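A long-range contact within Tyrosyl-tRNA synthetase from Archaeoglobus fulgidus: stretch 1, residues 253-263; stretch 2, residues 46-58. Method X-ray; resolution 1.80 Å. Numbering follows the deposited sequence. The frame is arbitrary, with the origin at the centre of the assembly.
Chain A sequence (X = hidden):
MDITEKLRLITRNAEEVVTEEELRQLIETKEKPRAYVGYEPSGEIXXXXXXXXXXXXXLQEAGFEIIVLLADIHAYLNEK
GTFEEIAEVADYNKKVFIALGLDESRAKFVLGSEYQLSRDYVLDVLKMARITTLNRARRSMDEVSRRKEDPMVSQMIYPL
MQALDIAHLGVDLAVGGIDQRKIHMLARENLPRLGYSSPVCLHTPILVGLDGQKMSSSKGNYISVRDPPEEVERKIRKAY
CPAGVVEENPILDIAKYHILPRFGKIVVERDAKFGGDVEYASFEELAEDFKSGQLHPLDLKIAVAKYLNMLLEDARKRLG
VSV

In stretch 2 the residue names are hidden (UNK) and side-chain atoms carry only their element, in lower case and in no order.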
# COMPACT_ATOMS: atom_id res chain seq x y z
N ASP A 253 -35.39 -16.23 -0.03
CA ASP A 253 -34.48 -15.24 0.52
C ASP A 253 -35.03 -13.83 0.38
O ASP A 253 -34.91 -13.03 1.30
CB ASP A 253 -33.10 -15.33 -0.15
CG ASP A 253 -32.28 -16.51 0.34
OD1 ASP A 253 -31.25 -16.84 -0.30
OD2 ASP A 253 -32.66 -17.12 1.36
N ILE A 254 -35.63 -13.53 -0.76
CA ILE A 254 -36.19 -12.19 -0.94
C ILE A 254 -37.33 -11.99 0.06
O ILE A 254 -37.49 -10.90 0.61
CB ILE A 254 -36.69 -11.97 -2.38
CG1 ILE A 254 -35.51 -12.06 -3.35
CG2 ILE A 254 -37.38 -10.61 -2.49
CD1 ILE A 254 -35.91 -11.94 -4.82
N ALA A 255 -38.11 -13.03 0.29
CA ALA A 255 -39.20 -12.92 1.25
C ALA A 255 -38.63 -12.69 2.65
O ALA A 255 -39.08 -11.80 3.38
CB ALA A 255 -40.04 -14.19 1.24
N LYS A 256 -37.63 -13.49 3.01
CA LYS A 256 -37.00 -13.40 4.32
C LYS A 256 -36.25 -12.11 4.62
O LYS A 256 -36.46 -11.50 5.67
CB LYS A 256 -36.05 -14.59 4.51
CG LYS A 256 -35.42 -14.66 5.90
CD LYS A 256 -34.41 -15.81 6.00
CE LYS A 256 -33.77 -15.89 7.38
NZ LYS A 256 -34.78 -16.13 8.45
N TYR A 257 -35.40 -11.68 3.69
CA TYR A 257 -34.57 -10.49 3.91
C TYR A 257 -35.12 -9.14 3.50
O TYR A 257 -34.76 -8.12 4.09
CB TYR A 257 -33.21 -10.71 3.24
CG TYR A 257 -32.48 -11.91 3.79
CD1 TYR A 257 -32.00 -11.91 5.11
CD2 TYR A 257 -32.31 -13.06 3.03
CE1 TYR A 257 -31.39 -13.03 5.65
CE2 TYR A 257 -31.70 -14.19 3.56
CZ TYR A 257 -31.24 -14.17 4.88
OH TYR A 257 -30.68 -15.29 5.42
N HIS A 258 -36.00 -9.10 2.50
CA HIS A 258 -36.52 -7.81 2.06
C HIS A 258 -38.00 -7.54 2.31
O HIS A 258 -38.37 -6.49 2.83
CB HIS A 258 -36.24 -7.62 0.56
CG HIS A 258 -34.80 -7.82 0.19
ND1 HIS A 258 -34.28 -9.05 -0.16
CD2 HIS A 258 -33.76 -6.96 0.17
CE1 HIS A 258 -32.99 -8.94 -0.38
NE2 HIS A 258 -32.64 -7.68 -0.19
N ILE A 259 -38.85 -8.49 1.94
CA ILE A 259 -40.29 -8.28 2.08
C ILE A 259 -40.83 -8.30 3.51
O ILE A 259 -41.44 -7.32 3.95
CB ILE A 259 -41.05 -9.29 1.21
CG1 ILE A 259 -40.53 -9.20 -0.23
CG2 ILE A 259 -42.55 -8.96 1.24
CD1 ILE A 259 -40.98 -10.34 -1.14
N LEU A 260 -40.63 -9.40 4.23
CA LEU A 260 -41.15 -9.47 5.59
C LEU A 260 -40.62 -8.37 6.51
O LEU A 260 -41.38 -7.77 7.27
CB LEU A 260 -40.88 -10.86 6.18
CG LEU A 260 -41.83 -11.92 5.61
CD1 LEU A 260 -41.32 -13.31 5.94
CD2 LEU A 260 -43.23 -11.70 6.17
N PRO A 261 -39.30 -8.08 6.45
CA PRO A 261 -38.78 -7.01 7.32
C PRO A 261 -39.38 -5.65 7.01
O PRO A 261 -39.55 -4.82 7.89
CB PRO A 261 -37.28 -7.06 7.05
CG PRO A 261 -37.04 -8.53 6.83
CD PRO A 261 -38.20 -8.90 5.91
N ARG A 262 -39.70 -5.43 5.74
CA ARG A 262 -40.26 -4.15 5.32
C ARG A 262 -41.78 -4.06 5.38
O ARG A 262 -42.32 -3.01 5.73
CB ARG A 262 -39.78 -3.81 3.91
CG ARG A 262 -38.31 -3.44 3.87
CD ARG A 262 -37.76 -3.36 2.47
NE ARG A 262 -36.46 -2.70 2.48
CZ ARG A 262 -36.27 -1.43 2.83
NH1 ARG A 262 -37.30 -0.68 3.20
NH2 ARG A 262 -35.05 -0.91 2.83
N PHE A 263 -42.47 -5.15 5.06
CA PHE A 263 -43.93 -5.12 5.08
C PHE A 263 -44.60 -5.69 6.32
O PHE A 263 -45.74 -5.34 6.62
CB PHE A 263 -44.49 -5.82 3.85
CG PHE A 263 -44.19 -5.11 2.56
CD1 PHE A 263 -42.99 -5.35 1.89
CD2 PHE A 263 -45.09 -4.20 2.02
CE1 PHE A 263 -42.70 -4.68 0.69
CE2 PHE A 263 -44.80 -3.52 0.83
CZ PHE A 263 -43.60 -3.77 0.17
N UNK A 46 -28.28 -3.23 -6.08
CA UNK A 46 -29.14 -4.41 -6.17
C UNK A 46 -29.58 -4.96 -4.82
O UNK A 46 -29.33 -4.35 -3.78
n UNK A 46 -26.85 -6.44 -5.24
c UNK A 46 -27.07 -5.85 -6.47
c UNK A 46 -25.56 -6.63 -5.06
c UNK A 46 -25.84 -5.68 -7.02
c UNK A 46 -28.43 -5.51 -6.97
n UNK A 46 -24.92 -6.17 -6.13
N UNK A 47 -30.24 -6.11 -4.83
CA UNK A 47 -30.73 -6.72 -3.60
C UNK A 47 -29.62 -6.94 -2.58
O UNK A 47 -29.87 -6.88 -1.38
c UNK A 47 -33.41 -9.27 -4.83
c UNK A 47 -33.70 -7.02 -3.80
c UNK A 47 -32.78 -7.90 -4.62
c UNK A 47 -31.44 -8.04 -3.89
N UNK A 48 -28.41 -7.18 -3.07
CA UNK A 48 -27.28 -7.39 -2.17
C UNK A 48 -27.07 -6.17 -1.29
O UNK A 48 -26.83 -6.29 -0.09
N UNK A 49 -27.14 -4.98 -1.90
CA UNK A 49 -26.97 -3.73 -1.16
C UNK A 49 -28.12 -3.58 -0.18
O UNK A 49 -27.92 -3.18 0.96
c UNK A 49 -23.83 -2.03 -3.78
c UNK A 49 -25.86 -2.49 -3.07
n UNK A 49 -24.46 -2.68 -4.75
n UNK A 49 -24.65 -1.90 -2.76
c UNK A 49 -25.73 -2.97 -4.32
c UNK A 49 -27.01 -2.54 -2.11
N UNK A 50 -29.33 -3.90 -0.65
CA UNK A 50 -30.52 -3.79 0.18
C UNK A 50 -30.45 -4.69 1.41
O UNK A 50 -31.14 -4.46 2.40
c UNK A 50 -32.57 -3.92 -4.34
c UNK A 50 -32.00 -3.09 -1.77
s UNK A 50 -33.40 -3.42 -2.85
c UNK A 50 -31.77 -4.10 -0.66
N UNK A 51 -29.60 -5.70 1.35
CA UNK A 51 -29.41 -6.63 2.46
C UNK A 51 -28.83 -5.86 3.66
O UNK A 51 -29.36 -5.92 4.77
c UNK A 51 -28.03 -8.68 3.16
c UNK A 51 -28.43 -7.73 2.05
s UNK A 51 -29.40 -9.72 3.68
c UNK A 51 -29.95 -10.27 2.14
N UNK A 52 -27.74 -5.13 3.41
CA UNK A 52 -27.09 -4.36 4.46
C UNK A 52 -27.82 -3.06 4.74
O UNK A 52 -27.75 -2.54 5.86
c UNK A 52 -24.78 -5.36 4.17
o UNK A 52 -25.50 -3.50 2.80
c UNK A 52 -25.60 -4.08 4.11
N UNK A 53 -28.52 -2.54 3.75
CA UNK A 53 -29.27 -1.31 3.95
C UNK A 53 -30.39 -1.59 4.96
O UNK A 53 -30.62 -0.80 5.88
c UNK A 53 -29.88 -0.79 2.63
c UNK A 53 -28.78 -0.15 1.79
c UNK A 53 -30.97 0.22 2.92
N UNK A 54 -31.07 -2.72 4.78
CA UNK A 54 -32.16 -3.09 5.68
C UNK A 54 -31.64 -3.25 7.10
O UNK A 54 -32.31 -2.87 8.06
n UNK A 54 -35.67 -3.58 5.14
o UNK A 54 -35.53 -3.64 7.38
c UNK A 54 -33.92 -4.92 6.16
c UNK A 54 -35.11 -3.99 6.28
c UNK A 54 -32.83 -4.40 5.21
N UNK A 55 -30.43 -3.79 7.25
CA UNK A 55 -29.87 -3.97 8.58
C UNK A 55 -29.59 -2.60 9.21
O UNK A 55 -29.76 -2.43 10.41
c UNK A 55 -28.98 -5.51 10.92
c UNK A 55 -29.72 -6.78 10.54
n UNK A 55 -30.81 -7.11 11.52
c UNK A 55 -27.95 -5.08 9.86
c UNK A 55 -28.60 -4.82 8.51
N UNK A 56 -29.16 -1.63 8.40
CA UNK A 56 -28.91 -0.30 8.93
C UNK A 56 -30.22 0.32 9.41
O UNK A 56 -30.24 1.03 10.41
c UNK A 56 -28.26 0.61 7.87
c UNK A 56 -25.97 0.54 8.90
c UNK A 56 -26.27 1.36 6.56
c UNK A 56 -26.76 0.37 7.61
N UNK A 57 -31.32 0.06 8.70
CA UNK A 57 -32.62 0.59 9.09
C UNK A 57 -33.07 -0.09 10.38
O UNK A 57 -33.71 0.54 11.23
c UNK A 57 -35.80 2.51 6.09
c UNK A 57 -33.43 1.28 6.78
s UNK A 57 -34.73 1.20 5.53
c UNK A 57 -33.66 0.39 7.99
N UNK A 58 -32.75 -1.37 10.54
CA UNK A 58 -33.09 -2.08 11.77
C UNK A 58 -32.34 -1.39 12.91
O UNK A 58 -32.92 -1.06 13.94
c UNK A 58 -32.63 -3.54 11.72
o UNK A 58 -32.99 -5.55 10.48
o UNK A 58 -34.39 -3.90 10.14
c UNK A 58 -33.39 -4.39 10.71

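Position 46, just before the helix, carries one carbon and then a five-membered ring of three carbons and two nitrogens, out of reach of stretch 1. This is histidine. Its ring turns back on the chain, so that ND1 of His-46 accepts from N of residue 48 at 2.8 Å, capping the helix start.

Position 47 has four carbons forked at the second and points toward stretch 1. One branch end touches Ile-254; the other sits over a face of the His-258 ring. Four carbons forked at the second are leucine, whose shape lets it touch both neighbors: CD1 of Leu-47 lies 3.7 Å from CD1 of Ile-254.

Position 48 has no side-chain atoms and is glycine. A CB here would clash with CE1 of His-46, so the bare backbone leaves room for the capping ring.

Position 49 repeats one carbon and a five-membered ring with two nitrogens, pointing away from stretch 1. It is a second histidine, a choice stretch 1 does not set.

Position 50 is unbranched, two carbons, a sulfur and a carbon. Its first carbon meets the His-258 ring edge, while the end of the chain leads away. This is methionine; CB of Met-50 lies 3.6 Å from CD2 of His-258.

Position 51 has the same unbranched, sulfur-containing chain, but its terminal carbon reaches Tyr-257. This is methionine, whose flexible chain folds (chi2 and chi3 both p). CE of Met-51 lies 3.4 Å from CG of Tyr-257, and SD of Met-51 is 4.2 Å from that ring's centroid.

Position 52 has one carbon bearing an oxygen and a carbon, buried but out of reach of stretch 1, which does not set the choice of threonine.

Position 53 has one carbon carrying two more, one near the Arg-262 guanidinium edge. It is valine: CG1 of Val-53 approaches NH2 of Arg-262 at 4.2 Å, a slight contact made by a side chain that points sideways.

Position 54 has three carbons, the third bearing one oxygen and one nitrogen. Its end lies over one face of the Arg-262 guanidinium and against Pro-261. This is glutamine, a polar group beside a charged one, although the amide orientation is uncertain. CD of Gln-54 is 3.8 Å from CB of Pro-261.

Positions 55 and 56 are out of reach of stretch 1. Position 55, four carbons in a row ending in nitrogen, is lysine. Position 56, four carbons forked at the second, is leucine, apolar in a buried place.

Position 57 is again two carbons, sulfur and carbon, the sulfur close to the Arg-262 guanidinium. It is methionine, whose soft sulfur can lie there: SD of Met-57 is 3.4 Å from NH2 of Arg-262.

Position 58, two carbons with two oxygens on the second, is aspartate. Its charge suits the lysine amine: OD1 of Asp-58 forms a salt bridge with NZ of Lys-55 at 2.9 Å.

The two helices cross at 40°, axes 9.7 Å apart at closest approach. Leucine and methionine side chains pack against Ile-254, Tyr-257 and His-258. Within this patch, NE2 of His-258 donates a hydrogen bond to O of Leu-47 at 3.1 Å, joining side chain to backbone. Farther along, Pro-261 packs on Gln-54, and Arg-262 meets Val-53, Gln-54 and Met-57.

Stretch 2 46-58: HLGHMMTVQKLMD
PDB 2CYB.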